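Local atomic coordinates of group 3 allergen SMIPP-S YvT004A06 (Sarcoptes scabiei type hominis, PDB entry 3H7T), a protein that belongs to the trypsin-like serine proteases as an inactivated paralogue, and so probably does not cleave proteins although it keeps their fold. Residues D8-P13 against D98-K103; T38-V43 against Q83-V88; E154-I159 against E209-F214. All blocks are in the same frame, centred on the assembly; numbering follows the deposited sequence.

Contact 1: residues D8-P13 against D98-K103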
ATOM      1  N   ASP A   8       4.800  -7.872 -13.916  1.00 25.18           N
ATOM      2  CA  ASP A   8       3.625  -8.420 -14.580  1.00 26.17           C
ATOM      3  C   ASP A   8       2.610  -8.767 -13.500  1.00 24.50           C
ATOM      4  O   ASP A   8       2.996  -9.178 -12.395  1.00 24.63           O
ATOM      5  CB  ASP A   8       4.001  -9.669 -15.376  1.00 26.96           C
ATOM      6  CG  ASP A   8       2.860 -10.176 -16.228  1.00 33.99           C
ATOM      7  OD1 ASP A   8       2.128 -11.074 -15.764  1.00 36.61           O
ATOM      8  OD2 ASP A   8       2.680  -9.665 -17.354  1.00 44.67           O
ATOM      9  N   ILE A   9       1.323  -8.602 -13.801  1.00 23.60           N
ATOM     10  CA  ILE A   9       0.267  -8.849 -12.809  1.00 23.89           C
ATOM     11  C   ILE A   9       0.228 -10.316 -12.351  1.00 25.13           C
ATOM     12  O   ILE A   9      -0.271 -10.605 -11.264  1.00 24.31           O
ATOM     13  CB  ILE A   9      -1.138  -8.331 -13.269  1.00 23.11           C
ATOM     14  CG1 ILE A   9      -2.124  -8.232 -12.093  1.00 26.85           C
ATOM     15  CG2 ILE A   9      -1.721  -9.209 -14.384  1.00 20.99           C
ATOM     16  CD1 ILE A   9      -1.744  -7.221 -10.991  1.00 26.59           C
ATOM     17  N   THR A  10       0.786 -11.221 -13.159  1.00 25.98           N
ATOM     18  CA  THR A  10       0.891 -12.632 -12.761  1.00 26.74           C
ATOM     19  C   THR A  10       1.961 -12.835 -11.683  1.00 26.95           C
ATOM     20  O   THR A  10       1.901 -13.799 -10.920  1.00 27.49           O
ATOM     21  CB  THR A  10       1.088 -13.612 -13.970  1.00 26.83           C
ATOM     22  OG1 THR A  10       2.354 -13.390 -14.598  1.00 27.07           O
ATOM     23  CG2 THR A  10      -0.031 -13.446 -15.004  1.00 24.45           C
ATOM     24  N   LYS A  11       2.912 -11.904 -11.593  1.00 26.69           N
ATOM     25  CA  LYS A  11       3.915 -11.936 -10.520  1.00 26.66           C
ATOM     26  C   LYS A  11       3.385 -11.371  -9.205  1.00 26.37           C
ATOM     27  O   LYS A  11       3.880 -11.722  -8.142  1.00 27.34           O
ATOM     28  CB  LYS A  11       5.202 -11.209 -10.921  1.00 26.21           C
ATOM     29  CG  LYS A  11       5.680 -11.506 -12.341  1.00 33.24           C
ATOM     30  CD  LYS A  11       6.426 -12.829 -12.444  1.00 40.93           C
ATOM     31  CE  LYS A  11       7.926 -12.636 -12.274  1.00 44.67           C
ATOM     32  NZ  LYS A  11       8.477 -11.625 -13.233  1.00 42.66           N
ATOM     33  N   GLU A  12       2.400 -10.478  -9.275  1.00 25.85           N
ATOM     34  CA  GLU A  12       1.773  -9.931  -8.069  1.00 25.44           C
ATOM     35  C   GLU A  12       0.264  -9.852  -8.242  1.00 24.51           C
ATOM     36  O   GLU A  12      -0.296  -8.756  -8.230  1.00 23.35           O
ATOM     37  CB  GLU A  12       2.339  -8.545  -7.711  1.00 25.74           C
ATOM     38  CG  GLU A  12       3.799  -8.520  -7.318  1.00 22.64           C
ATOM     39  CD  GLU A  12       4.732  -8.257  -8.487  1.00 25.45           C
ATOM     40  OE1 GLU A  12       4.354  -7.517  -9.430  1.00 28.63           O
ATOM     41  OE2 GLU A  12       5.864  -8.773  -8.452  1.00 29.21           O
ATOM     42  N   PRO A  13      -0.404 -11.023  -8.387  1.00 25.10           N
ATOM     43  CA  PRO A  13      -1.833 -11.090  -8.725  1.00 24.70           C
ATOM     44  C   PRO A  13      -2.764 -10.513  -7.659  1.00 24.91           C
ATOM     45  O   PRO A  13      -3.971 -10.385  -7.904  1.00 25.16           O
ATOM     46  CB  PRO A  13      -2.079 -12.592  -8.917  1.00 24.89           C
ATOM     47  CG  PRO A  13      -0.981 -13.262  -8.143  1.00 25.28           C
ATOM     48  CD  PRO A  13       0.199 -12.369  -8.306  1.00 24.14           C
ATOM     49  N   ASP A  98      -9.005 -15.759 -10.036  1.00 35.59           N
ATOM     50  CA  ASP A  98      -8.717 -16.712 -11.110  1.00 35.75           C
ATOM     51  C   ASP A  98      -7.382 -17.445 -10.960  1.00 35.45           C
ATOM     52  O   ASP A  98      -6.950 -18.138 -11.878  1.00 34.70           O
ATOM     53  CB  ASP A  98      -8.789 -16.010 -12.475  1.00 35.64           C
ATOM     54  CG  ASP A  98      -7.654 -15.027 -12.697  1.00 38.47           C
ATOM     55  OD1 ASP A  98      -6.930 -14.699 -11.730  1.00 35.46           O
ATOM     56  OD2 ASP A  98      -7.491 -14.569 -13.848  1.00 42.16           O
ATOM     57  N   ASP A  99      -6.730 -17.277  -9.812  1.00 36.71           N
ATOM     58  CA  ASP A  99      -5.424 -17.900  -9.546  1.00 37.97           C
ATOM     59  C   ASP A  99      -4.427 -17.747 -10.714  1.00 38.58           C
ATOM     60  O   ASP A  99      -3.650 -18.660 -11.016  1.00 39.74           O
ATOM     61  CB  ASP A  99      -5.593 -19.373  -9.143  1.00 38.40           C
ATOM     62  N   LYS A 100      -4.466 -16.592 -11.372  1.00 37.46           N
ATOM     63  CA  LYS A 100      -3.527 -16.278 -12.440  1.00 36.81           C
ATOM     64  C   LYS A 100      -3.160 -14.800 -12.379  1.00 35.30           C
ATOM     65  O   LYS A 100      -2.017 -14.452 -12.095  1.00 34.88           O
ATOM     66  CB  LYS A 100      -4.114 -16.634 -13.808  1.00 37.14           C
ATOM     67  CG  LYS A 100      -3.180 -16.369 -14.985  1.00 39.75           C
ATOM     68  CD  LYS A 100      -3.819 -16.785 -16.313  1.00 45.10           C
ATOM     69  CE  LYS A 100      -3.655 -18.279 -16.584  1.00 49.14           C
ATOM     70  NZ  LYS A 100      -2.248 -18.647 -16.926  1.00 50.71           N
ATOM     71  N   THR A 101      -4.145 -13.942 -12.633  1.00 34.19           N
ATOM     72  CA  THR A 101      -3.931 -12.498 -12.658  1.00 33.08           C
ATOM     73  C   THR A 101      -4.614 -11.820 -11.477  1.00 32.20           C
ATOM     74  O   THR A 101      -4.350 -10.656 -11.190  1.00 31.80           O
ATOM     75  CB  THR A 101      -4.460 -11.866 -13.970  1.00 32.96           C
ATOM     76  OG1 THR A 101      -5.893 -11.914 -13.985  1.00 31.21           O
ATOM     77  CG2 THR A 101      -3.908 -12.591 -15.197  1.00 30.08           C
ATOM     78  N   THR A 102      -5.504 -12.548 -10.804  1.00 31.46           N
ATOM     79  CA  THR A 102      -6.272 -11.990  -9.700  1.00 30.83           C
ATOM     80  C   THR A 102      -6.389 -13.004  -8.561  1.00 30.61           C
ATOM     81  O   THR A 102      -7.096 -14.010  -8.688  1.00 30.02           O
ATOM     82  CB  THR A 102      -7.674 -11.517 -10.161  1.00 30.74           C
ATOM     83  OG1 THR A 102      -7.562 -10.783 -11.389  1.00 34.22           O
ATOM     84  CG2 THR A 102      -8.305 -10.623  -9.115  1.00 32.53           C
ATOM     85  N   LYS A 103      -5.679 -12.736  -7.461  1.00 30.28           N
ATOM     86  CA  LYS A 103      -5.618 -13.645  -6.305  1.00 31.01           C
ATOM     87  C   LYS A 103      -5.616 -12.865  -5.000  1.00 30.07           C
ATOM     88  O   LYS A 103      -5.118 -11.742  -4.945  1.00 28.23           O
ATOM     89  CB  LYS A 103      -4.350 -14.515  -6.344  1.00 31.64           C
ATOM     90  CG  LYS A 103      -4.183 -15.378  -7.592  1.00 36.66           C
ATOM     91  CD  LYS A 103      -2.844 -16.114  -7.618  1.00 42.39           C
ATOM     92  CE  LYS A 103      -2.829 -17.337  -6.713  1.00 47.28           C
ATOM     93  NZ  LYS A 103      -1.497 -18.005  -6.741  1.00 51.89           N
TER
HETATM   94  O   HOH W   1      -0.062 -15.599 -11.020  1.00 32.06           O

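Contact 2: residues T38-V43 against Q83-V88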
ATOM      1  N   THR A  38      -5.906  -0.590   1.184  1.00 23.47           N
ATOM      2  CA  THR A  38      -5.071   0.472   0.623  1.00 24.43           C
ATOM      3  C   THR A  38      -4.650   1.411   1.763  1.00 24.39           C
ATOM      4  O   THR A  38      -4.882   1.096   2.937  1.00 24.34           O
ATOM      5  CB  THR A  38      -5.819   1.211  -0.546  1.00 24.56           C
ATOM      6  OG1 THR A  38      -4.928   2.100  -1.218  1.00 26.30           O
ATOM      7  CG2 THR A  38      -7.042   1.996  -0.040  1.00 26.62           C
ATOM      8  N   ALA A  39      -4.005   2.533   1.438  1.00 23.89           N
ATOM      9  CA  ALA A  39      -3.652   3.527   2.452  1.00 24.28           C
ATOM     10  C   ALA A  39      -4.839   4.435   2.733  1.00 24.19           C
ATOM     11  O   ALA A  39      -5.604   4.749   1.826  1.00 24.70           O
ATOM     12  CB  ALA A  39      -2.459   4.361   1.999  1.00 23.52           C
ATOM     13  N   ALA A  40      -4.979   4.871   3.983  1.00 23.46           N
ATOM     14  CA  ALA A  40      -6.039   5.815   4.349  1.00 22.97           C
ATOM     15  C   ALA A  40      -5.935   7.150   3.610  1.00 22.73           C
ATOM     16  O   ALA A  40      -6.950   7.690   3.179  1.00 22.18           O
ATOM     17  CB  ALA A  40      -6.062   6.036   5.838  1.00 22.29           C
ATOM     18  N   GLN A  41      -4.708   7.667   3.468  1.00 23.25           N
ATOM     19  CA  GLN A  41      -4.438   8.927   2.755  1.00 25.19           C
ATOM     20  C   GLN A  41      -5.040   8.981   1.348  1.00 26.67           C
ATOM     21  O   GLN A  41      -5.160  10.056   0.764  1.00 28.59           O
ATOM     22  CB  GLN A  41      -2.926   9.199   2.673  1.00 24.36           C
ATOM     23  CG  GLN A  41      -2.178   8.291   1.676  1.00 20.78           C
ATOM     24  CD  GLN A  41      -0.675   8.486   1.720  1.00 23.44           C
ATOM     25  OE1 GLN A  41       0.038   7.685   2.325  1.00 19.19           O
ATOM     26  NE2 GLN A  41      -0.182   9.568   1.096  1.00 15.69           N
ATOM     27  N   CYS A  42      -5.387   7.818   0.811  1.00 27.65           N
ATOM     28  CA  CYS A  42      -5.918   7.698  -0.540  1.00 29.51           C
ATOM     29  C   CYS A  42      -7.399   8.027  -0.620  1.00 29.78           C
ATOM     30  O   CYS A  42      -7.856   8.581  -1.616  1.00 29.14           O
ATOM     31  CB  CYS A  42      -5.713   6.271  -1.056  1.00 29.85           C
ATOM     32  SG  CYS A  42      -3.982   5.755  -1.109  1.00 41.19           S
ATOM     33  N   VAL A  43      -8.145   7.673   0.422  1.00 30.71           N
ATOM     34  CA  VAL A  43      -9.605   7.632   0.326  1.00 31.94           C
ATOM     35  C   VAL A  43     -10.345   8.275   1.505  1.00 33.11           C
ATOM     36  O   VAL A  43     -11.579   8.285   1.534  1.00 33.13           O
ATOM     37  CB  VAL A  43     -10.111   6.176   0.119  1.00 31.66           C
ATOM     38  CG1 VAL A  43      -9.604   5.600  -1.222  1.00 30.11           C
ATOM     39  CG2 VAL A  43      -9.701   5.280   1.297  1.00 30.04           C
ATOM     40  N   GLN A  83      -0.621   8.400  11.264  1.00 26.66           N
ATOM     41  CA  GLN A  83      -0.829   7.209  12.093  1.00 26.86           C
ATOM     42  C   GLN A  83      -2.015   6.422  11.584  1.00 25.71           C
ATOM     43  O   GLN A  83      -3.020   7.008  11.167  1.00 26.29           O
ATOM     44  CB  GLN A  83      -1.124   7.611  13.537  1.00 28.24           C
ATOM     45  CG  GLN A  83       0.079   7.705  14.442  1.00 32.71           C
ATOM     46  CD  GLN A  83      -0.316   7.919  15.895  1.00 36.39           C
ATOM     47  OE1 GLN A  83       0.470   8.440  16.682  1.00 46.38           O
ATOM     48  NE2 GLN A  83      -1.533   7.506  16.260  1.00 34.36           N
ATOM     49  N   ASN A  84      -1.905   5.096  11.648  1.00 24.68           N
ATOM     50  CA  ASN A  84      -3.001   4.198  11.269  1.00 23.65           C
ATOM     51  C   ASN A  84      -3.429   4.435   9.822  1.00 22.01           C
ATOM     52  O   ASN A  84      -4.618   4.458   9.507  1.00 19.27           O
ATOM     53  CB  ASN A  84      -4.195   4.374  12.215  1.00 24.39           C
ATOM     54  CG  ASN A  84      -3.778   4.498  13.673  1.00 26.32           C
ATOM     55  OD1 ASN A  84      -2.939   3.737  14.164  1.00 26.45           O
ATOM     56  ND2 ASN A  84      -4.349   5.478  14.366  1.00 25.93           N
ATOM     57  N   ASN A  85      -2.434   4.598   8.950  1.00 21.74           N
ATOM     58  CA  ASN A  85      -2.658   4.949   7.553  1.00 21.29           C
ATOM     59  C   ASN A  85      -3.039   3.724   6.709  1.00 21.60           C
ATOM     60  O   ASN A  85      -2.272   3.268   5.858  1.00 20.82           O
ATOM     61  CB  ASN A  85      -1.406   5.658   7.017  1.00 21.39           C
ATOM     62  CG  ASN A  85      -1.552   6.152   5.587  1.00 20.97           C
ATOM     63  OD1 ASN A  85      -2.648   6.198   5.026  1.00 18.75           O
ATOM     64  ND2 ASN A  85      -0.425   6.521   4.988  1.00 18.68           N
ATOM     65  N   TYR A  86      -4.230   3.187   6.968  1.00 21.84           N
ATOM     66  CA  TYR A  86      -4.795   2.130   6.130  1.00 21.80           C
ATOM     67  C   TYR A  86      -6.299   2.315   5.960  1.00 22.98           C
ATOM     68  O   TYR A  86      -6.969   2.929   6.803  1.00 23.24           O
ATOM     69  CB  TYR A  86      -4.474   0.743   6.695  1.00 22.34           C
ATOM     70  CG  TYR A  86      -5.136   0.464   8.035  1.00 24.65           C
ATOM     71  CD1 TYR A  86      -6.281  -0.324   8.114  1.00 26.97           C
ATOM     72  CD2 TYR A  86      -4.617   0.991   9.215  1.00 23.78           C
ATOM     73  CE1 TYR A  86      -6.897  -0.580   9.340  1.00 28.54           C
ATOM     74  CE2 TYR A  86      -5.227   0.749  10.443  1.00 25.76           C
ATOM     75  CZ  TYR A  86      -6.364  -0.043  10.496  1.00 27.28           C
ATOM     76  OH  TYR A  86      -6.973  -0.294  11.703  1.00 29.76           O
ATOM     77  N   ALA A  87      -6.823   1.813   4.845  1.00 23.70           N
ATOM     78  CA  ALA A  87      -8.270   1.764   4.655  1.00 24.16           C
ATOM     79  C   ALA A  87      -8.674   0.462   4.006  1.00 24.23           C
ATOM     80  O   ALA A  87      -7.927  -0.107   3.210  1.00 23.93           O
ATOM     81  CB  ALA A  87      -8.754   2.939   3.830  1.00 23.44           C
ATOM     82  N   VAL A  88      -9.858  -0.018   4.361  1.00 24.72           N
ATOM     83  CA  VAL A  88     -10.385  -1.210   3.730  1.00 25.48           C
ATOM     84  C   VAL A  88     -11.585  -0.831   2.888  1.00 26.03           C
ATOM     85  O   VAL A  88     -12.494  -0.129   3.343  1.00 26.60           O
ATOM     86  CB  VAL A  88     -10.724  -2.320   4.745  1.00 25.65           C
ATOM     87  CG1 VAL A  88     -11.365  -3.506   4.039  1.00 24.06           C
ATOM     88  CG2 VAL A  88      -9.461  -2.754   5.484  1.00 26.06           C
TER

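Contact 3: residues E154-I159 against E209-F214. With ZN (zinc ion), chain F.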
ATOM      1  N   GLU A 154      15.821   7.699  13.800  1.00 22.29           N
ATOM      2  CA  GLU A 154      16.972   8.589  13.990  1.00 24.18           C
ATOM      3  C   GLU A 154      17.253   9.411  12.731  1.00 24.56           C
ATOM      4  O   GLU A 154      17.463  10.625  12.830  1.00 25.31           O
ATOM      5  CB  GLU A 154      18.216   7.810  14.421  1.00 24.65           C
ATOM      6  CG  GLU A 154      18.132   7.239  15.833  1.00 30.13           C
ATOM      7  CD  GLU A 154      19.251   6.266  16.158  1.00 37.82           C
ATOM      8  OE1 GLU A 154      19.194   5.644  17.242  1.00 40.67           O
ATOM      9  OE2 GLU A 154      20.184   6.116  15.337  1.00 43.18           O
ATOM     10  N   GLN A 155      17.225   8.755  11.562  1.00 24.59           N
ATOM     11  CA  GLN A 155      17.370   9.427  10.259  1.00 25.60           C
ATOM     12  C   GLN A 155      16.289  10.484  10.004  1.00 25.20           C
ATOM     13  O   GLN A 155      16.591  11.593   9.560  1.00 26.78           O
ATOM     14  CB  GLN A 155      17.317   8.419   9.100  1.00 25.84           C
ATOM     15  CG  GLN A 155      18.396   7.345   9.059  1.00 29.00           C
ATOM     16  CD  GLN A 155      18.245   6.457   7.834  1.00 34.24           C
ATOM     17  OE1 GLN A 155      18.108   6.950   6.712  1.00 31.96           O
ATOM     18  NE2 GLN A 155      18.252   5.145   8.045  1.00 36.41           N
ATOM     19  N   TYR A 156      15.029  10.115  10.240  1.00 24.59           N
ATOM     20  CA  TYR A 156      13.904  11.043  10.090  1.00 24.26           C
ATOM     21  C   TYR A 156      13.986  12.205  11.085  1.00 24.65           C
ATOM     22  O   TYR A 156      13.594  13.338  10.767  1.00 23.46           O
ATOM     23  CB  TYR A 156      12.570  10.302  10.242  1.00 23.23           C
ATOM     24  CG  TYR A 156      12.028   9.712   8.952  1.00 21.62           C
ATOM     25  CD1 TYR A 156      12.696   8.667   8.294  1.00 17.76           C
ATOM     26  CD2 TYR A 156      10.840  10.193   8.392  1.00 20.03           C
ATOM     27  CE1 TYR A 156      12.198   8.132   7.101  1.00 18.26           C
ATOM     28  CE2 TYR A 156      10.332   9.661   7.200  1.00 21.85           C
ATOM     29  CZ  TYR A 156      11.015   8.634   6.563  1.00 20.61           C
ATOM     30  OH  TYR A 156      10.514   8.110   5.390  1.00 22.05           O
ATOM     31  N   LYS A 157      14.498  11.918  12.282  1.00 25.23           N
ATOM     32  CA  LYS A 157      14.669  12.935  13.323  1.00 26.70           C
ATOM     33  C   LYS A 157      15.598  14.073  12.883  1.00 28.41           C
ATOM     34  O   LYS A 157      15.441  15.204  13.350  1.00 28.31           O
ATOM     35  CB  LYS A 157      15.188  12.304  14.620  1.00 26.42           C
ATOM     36  CG  LYS A 157      15.079  13.199  15.848  1.00 27.26           C
ATOM     37  CD  LYS A 157      15.627  12.503  17.092  1.00 33.76           C
ATOM     38  N   GLN A 158      16.550  13.763  11.993  1.00 29.60           N
ATOM     39  CA  GLN A 158      17.499  14.743  11.443  1.00 32.13           C
ATOM     40  C   GLN A 158      16.810  15.944  10.796  1.00 32.44           C
ATOM     41  O   GLN A 158      17.332  17.060  10.826  1.00 32.98           O
ATOM     42  CB  GLN A 158      18.407  14.089  10.394  1.00 32.55           C
ATOM     43  CG  GLN A 158      19.542  13.237  10.931  1.00 37.56           C
ATOM     44  CD  GLN A 158      20.317  12.544   9.817  1.00 44.26           C
ATOM     45  OE1 GLN A 158      20.483  11.326   9.828  1.00 46.42           O
ATOM     46  NE2 GLN A 158      20.789  13.323   8.842  1.00 49.46           N
ATOM     47  N   ILE A 159      15.649  15.704  10.189  1.00 32.25           N
ATOM     48  CA  ILE A 159      14.876  16.773   9.564  1.00 31.69           C
ATOM     49  C   ILE A 159      13.554  16.969  10.309  1.00 31.64           C
ATOM     50  O   ILE A 159      12.567  17.427   9.736  1.00 31.41           O
ATOM     51  CB  ILE A 159      14.666  16.541   8.043  1.00 31.88           C
ATOM     52  CG1 ILE A 159      13.887  15.249   7.770  1.00 31.50           C
ATOM     53  CG2 ILE A 159      16.011  16.531   7.313  1.00 33.01           C
ATOM     54  CD1 ILE A 159      13.230  15.222   6.407  1.00 33.95           C
ATOM     55  N   GLU A 209      16.546   9.685  -0.236  1.00 29.57           N
ATOM     56  CA  GLU A 209      17.660   9.358   0.676  1.00 29.87           C
ATOM     57  C   GLU A 209      17.196   8.865   2.042  1.00 28.95           C
ATOM     58  O   GLU A 209      18.006   8.392   2.838  1.00 31.48           O
ATOM     59  CB  GLU A 209      18.688  10.499   0.816  1.00 30.43           C
ATOM     60  CG  GLU A 209      19.311  10.973  -0.493  1.00 36.29           C
ATOM     61  CD  GLU A 209      20.136   9.918  -1.206  1.00 40.23           C
ATOM     62  OE1 GLU A 209      21.037   9.320  -0.579  1.00 44.65           O
ATOM     63  OE2 GLU A 209      19.901   9.705  -2.415  1.00 45.81           O
ATOM     64  N   PHE A 210      15.899   8.971   2.316  1.00 26.41           N
ATOM     65  CA  PHE A 210      15.329   8.407   3.534  1.00 23.94           C
ATOM     66  C   PHE A 210      14.601   7.125   3.142  1.00 22.20           C
ATOM     67  O   PHE A 210      14.079   7.033   2.026  1.00 22.15           O
ATOM     68  CB  PHE A 210      14.361   9.384   4.206  1.00 23.01           C
ATOM     69  CG  PHE A 210      15.002  10.685   4.647  1.00 27.27           C
ATOM     70  CD1 PHE A 210      15.325  10.896   5.979  1.00 27.67           C
ATOM     71  CD2 PHE A 210      15.276  11.699   3.726  1.00 28.05           C
ATOM     72  CE1 PHE A 210      15.905  12.094   6.401  1.00 30.10           C
ATOM     73  CE2 PHE A 210      15.864  12.898   4.141  1.00 25.00           C
ATOM     74  CZ  PHE A 210      16.182  13.088   5.480  1.00 29.89           C
ATOM     75  N   PRO A 211      14.569   6.126   4.045  1.00 20.68           N
ATOM     76  CA  PRO A 211      13.793   4.921   3.756  1.00 19.26           C
ATOM     77  C   PRO A 211      12.317   5.252   3.574  1.00 18.81           C
ATOM     78  O   PRO A 211      11.813   6.195   4.185  1.00 20.42           O
ATOM     79  CB  PRO A 211      13.968   4.077   5.025  1.00 19.29           C
ATOM     80  CG  PRO A 211      15.231   4.534   5.622  1.00 19.55           C
ATOM     81  CD  PRO A 211      15.321   6.007   5.312  1.00 20.68           C
ATOM     82  N   SER A 212      11.626   4.474   2.755  1.00 17.23           N
ATOM     83  CA  SER A 212      10.187   4.631   2.597  1.00 17.59           C
ATOM     84  C   SER A 212       9.425   4.021   3.785  1.00 17.14           C
ATOM     85  O   SER A 212       9.950   3.173   4.500  1.00 16.51           O
ATOM     86  CB  SER A 212       9.718   4.008   1.275  1.00 16.86           C
ATOM     87  OG  SER A 212      10.317   4.683   0.185  1.00 17.21           O
ATOM     88  N   VAL A 213       8.176   4.438   3.963  1.00 18.28           N
ATOM     89  CA  VAL A 213       7.390   4.033   5.130  1.00 18.61           C
ATOM     90  C   VAL A 213       6.205   3.155   4.732  1.00 18.67           C
ATOM     91  O   VAL A 213       5.469   3.457   3.777  1.00 17.28           O
ATOM     92  CB  VAL A 213       6.943   5.293   5.935  1.00 20.17           C
ATOM     93  CG1 VAL A 213       5.957   4.942   7.060  1.00 18.54           C
ATOM     94  CG2 VAL A 213       8.175   6.006   6.493  1.00 16.90           C
ATOM     95  N   PHE A 214       6.017   2.077   5.491  1.00 18.79           N
ATOM     96  CA  PHE A 214       5.019   1.076   5.195  1.00 20.08           C
ATOM     97  C   PHE A 214       4.220   0.788   6.450  1.00 21.49           C
ATOM     98  O   PHE A 214       4.799   0.504   7.501  1.00 21.62           O
ATOM     99  CB  PHE A 214       5.689  -0.233   4.754  1.00 21.09           C
ATOM    100  CG  PHE A 214       6.409  -0.149   3.437  1.00 20.08           C
ATOM    101  CD1 PHE A 214       5.783  -0.571   2.268  1.00 18.87           C
ATOM    102  CD2 PHE A 214       7.728   0.329   3.367  1.00 18.20           C
ATOM    103  CE1 PHE A 214       6.442  -0.498   1.035  1.00 20.39           C
ATOM    104  CE2 PHE A 214       8.390   0.402   2.141  1.00 17.91           C
ATOM    105  CZ  PHE A 214       7.738  -0.007   0.973  1.00 18.04           C
TER
HETATM  106 ZN    ZN F 239      21.431   8.415  -3.316  1.00 52.34          ZN
HETATM  107  O   HOH W   2      18.269   5.997   3.535  1.00 30.35           O
HETATM  108  O   HOH W   3      22.987   8.571  -2.112  1.00 29.22           O

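Contact 1: residues D8-P13 against D98-K103
Two connecting loops of a chymotrypsin-like fold meet where Pro-13 and Ile-9 of the loop ahead of strand 15-20 lie against Thr-101 and Lys-103. The only direct hydrogen bond between the segments is a backbone one: Lys-103 N donates to Pro-13 O over 2.9 Å, with an angle of 162° at the hydrogen. Proline suits this place because it still offers its carbonyl while its ring presents a compact apolar flank. The Lys-103 aliphatic chain lies side by side with that ring, pointing the same way, and its CD presses on Pro-13 CG at 3.4 Å, tighter than usual for two carbons. CG of Lys-103, set beside its backbone N (chi1 -58°), packs on the same proline ring. Residues 98-103 form part of the long link from strand 87-91 of the N-terminal barrel to strand 119-124 of the second sheet, so the contact ties this crossing to the chain's early turn. Beside the proline, Ile-9 and Thr-101 cross at about a right angle: CG2 of Ile-9 meets CB of Thr-101 at 3.8 Å, and CG1 lies 3.4 Å from Thr-101 O. Thr-10 adds its methyl, with CG2 4.0 Å from CG2 of Thr-101. A water donates both to Thr-10 O (2.7 Å) and to Lys-100 O (2.5 Å). Each loop is shaped by an aspartate. Asp-8 OD1 takes both N and OG1 of Thr-10, from opposite faces of the carboxylate plane, in an Asx turn, whereas Asp-98 OD1 gathers the backbone N-H groups of Lys-100, Thr-101 and Thr-102.

Contact 2: residues T38-V43 against Q83-V88
Asn-85 and Gln-41 are joined by two hydrogen bonds that both use the Asn-85 amide. Its OD1 accepts from Gln-41 N at 3.0 Å, a nearly straight bond of 167°, and its ND2 donates to Gln-41 OE1 at 2.9 Å, with that oxygen almost in the plane of the asparagine amide. The two side-chain amides are turned 38° against each other. CG of Asn-85 stands anti to its own backbone N (chi1 -176°), which carries it toward the short, weakly bonded helix 40-43. Asparagine can fill both roles, since one end of its amide accepts and the other donates. ND2 also has a weak bond to Ser-201 OG, and Gln-41 NE2 reaches Tyr-202 O, so the pair is tied to the other half of the protein. By family correspondence, Gln-41, in the sequence Thr-Ala-Ala-Gln-Cys, and Asn-85 occupy the places of the catalytic histidine and aspartate of trypsin-like proteases. Beside this pair, Thr-38 and Ala-87 make an antiparallel hydrogen-bonded pair, Thr-38 N to Ala-87 O at 2.9 Å and Ala-87 N to Thr-38 O at 2.8 Å. Small side chains let the backbones close in: Ala-40 CB sits 3.4 Å from Tyr-86 O, and Ala-87 CB touches Val-43 CG2 at 3.6 Å. The Thr-38 hydroxyl bonds to Gly-27 O, and Cys-42 is disulfide-linked to Cys-26. Strands 35-38 and 87-91 are thus neighbours in the six-stranded barrel, with Val-43 reaching Val-20 and Ile-72 of strands 15-20 and 65-74, while Tyr-86 packs on helix 221-228.

Contact 3: residues E154-I159 against E209-F214
Phe-210 and Tyr-156 form an edge-to-face pair that joins helix 149-157 to the lead-in of strand 212-216, in the C-terminal half of the chymotrypsin-like fold. The edge of Phe-210 is directed at the face of Tyr-156, with CD1 over that face, centroids 5.6 Å apart and planes at 73°. Phe-210, with the largest area buried here, is met on several flanks. Gln-155 O lies at its edge, near the ring plane, 3.3 Å from CE1. From farther along 154-159, Ile-159 comes tip to tip, placing CD1 3.8 Å from CZ. Phenylalanine fits here because its ring edge can receive the carbonyl oxygen while its apolar body packs on Ile-159. Tyr-156 adds a polar end to a flat apolar body: its hydroxyl donates to Pro-211 O over a short 2.6 Å, arriving nearly along the C=O axis (174°), and that oxygen lies in the plane of the tyrosine ring. OH also lies 3.3 Å from Val-213 CG2. The third contributor, Gln-155, stretches an extended chain beyond CG obliquely across Pro-211, with OE1 3.3 Å from the proline CD. The proline ring, with CD where an N-H would be, packs against the glutamine amide. A water donates to Glu-209 O and, weakly, to Gln-155 OE1, bridging the two segments. Behind the contact, Pro-211 and Gln-155 both touch Val-147 of strand 140-147, and Met-206 lies against Tyr-156 and Ile-159. Glu-209 binds a zinc ion, shared with Glu-178, through OE2 at 2.2 Å, while a zinc-bound water donates to its OE1.

Contacts 1 and 2 lie on opposite sides of the chain's centre, their own centres 23 Å apart, and contact 2 falls within the stretch of sequence that contact 1 brackets. Contact 3 follows later in the chain, 32 Å from contact 1 and 20 Å from contact 2 between centres. Contacts 2 and 3 come closest, about 7 Å between nearest atoms, without touching. Contact 2 covers the former catalytic region, as judged by family correspondence; Ser-201, weakly bonded to Asn-85 in contact 2, also pairs by backbone bonds with Val-213 of contact 3. Contact 1 is remote from the zinc sites, whereas contact 3 holds one zinc ligand, Glu-209.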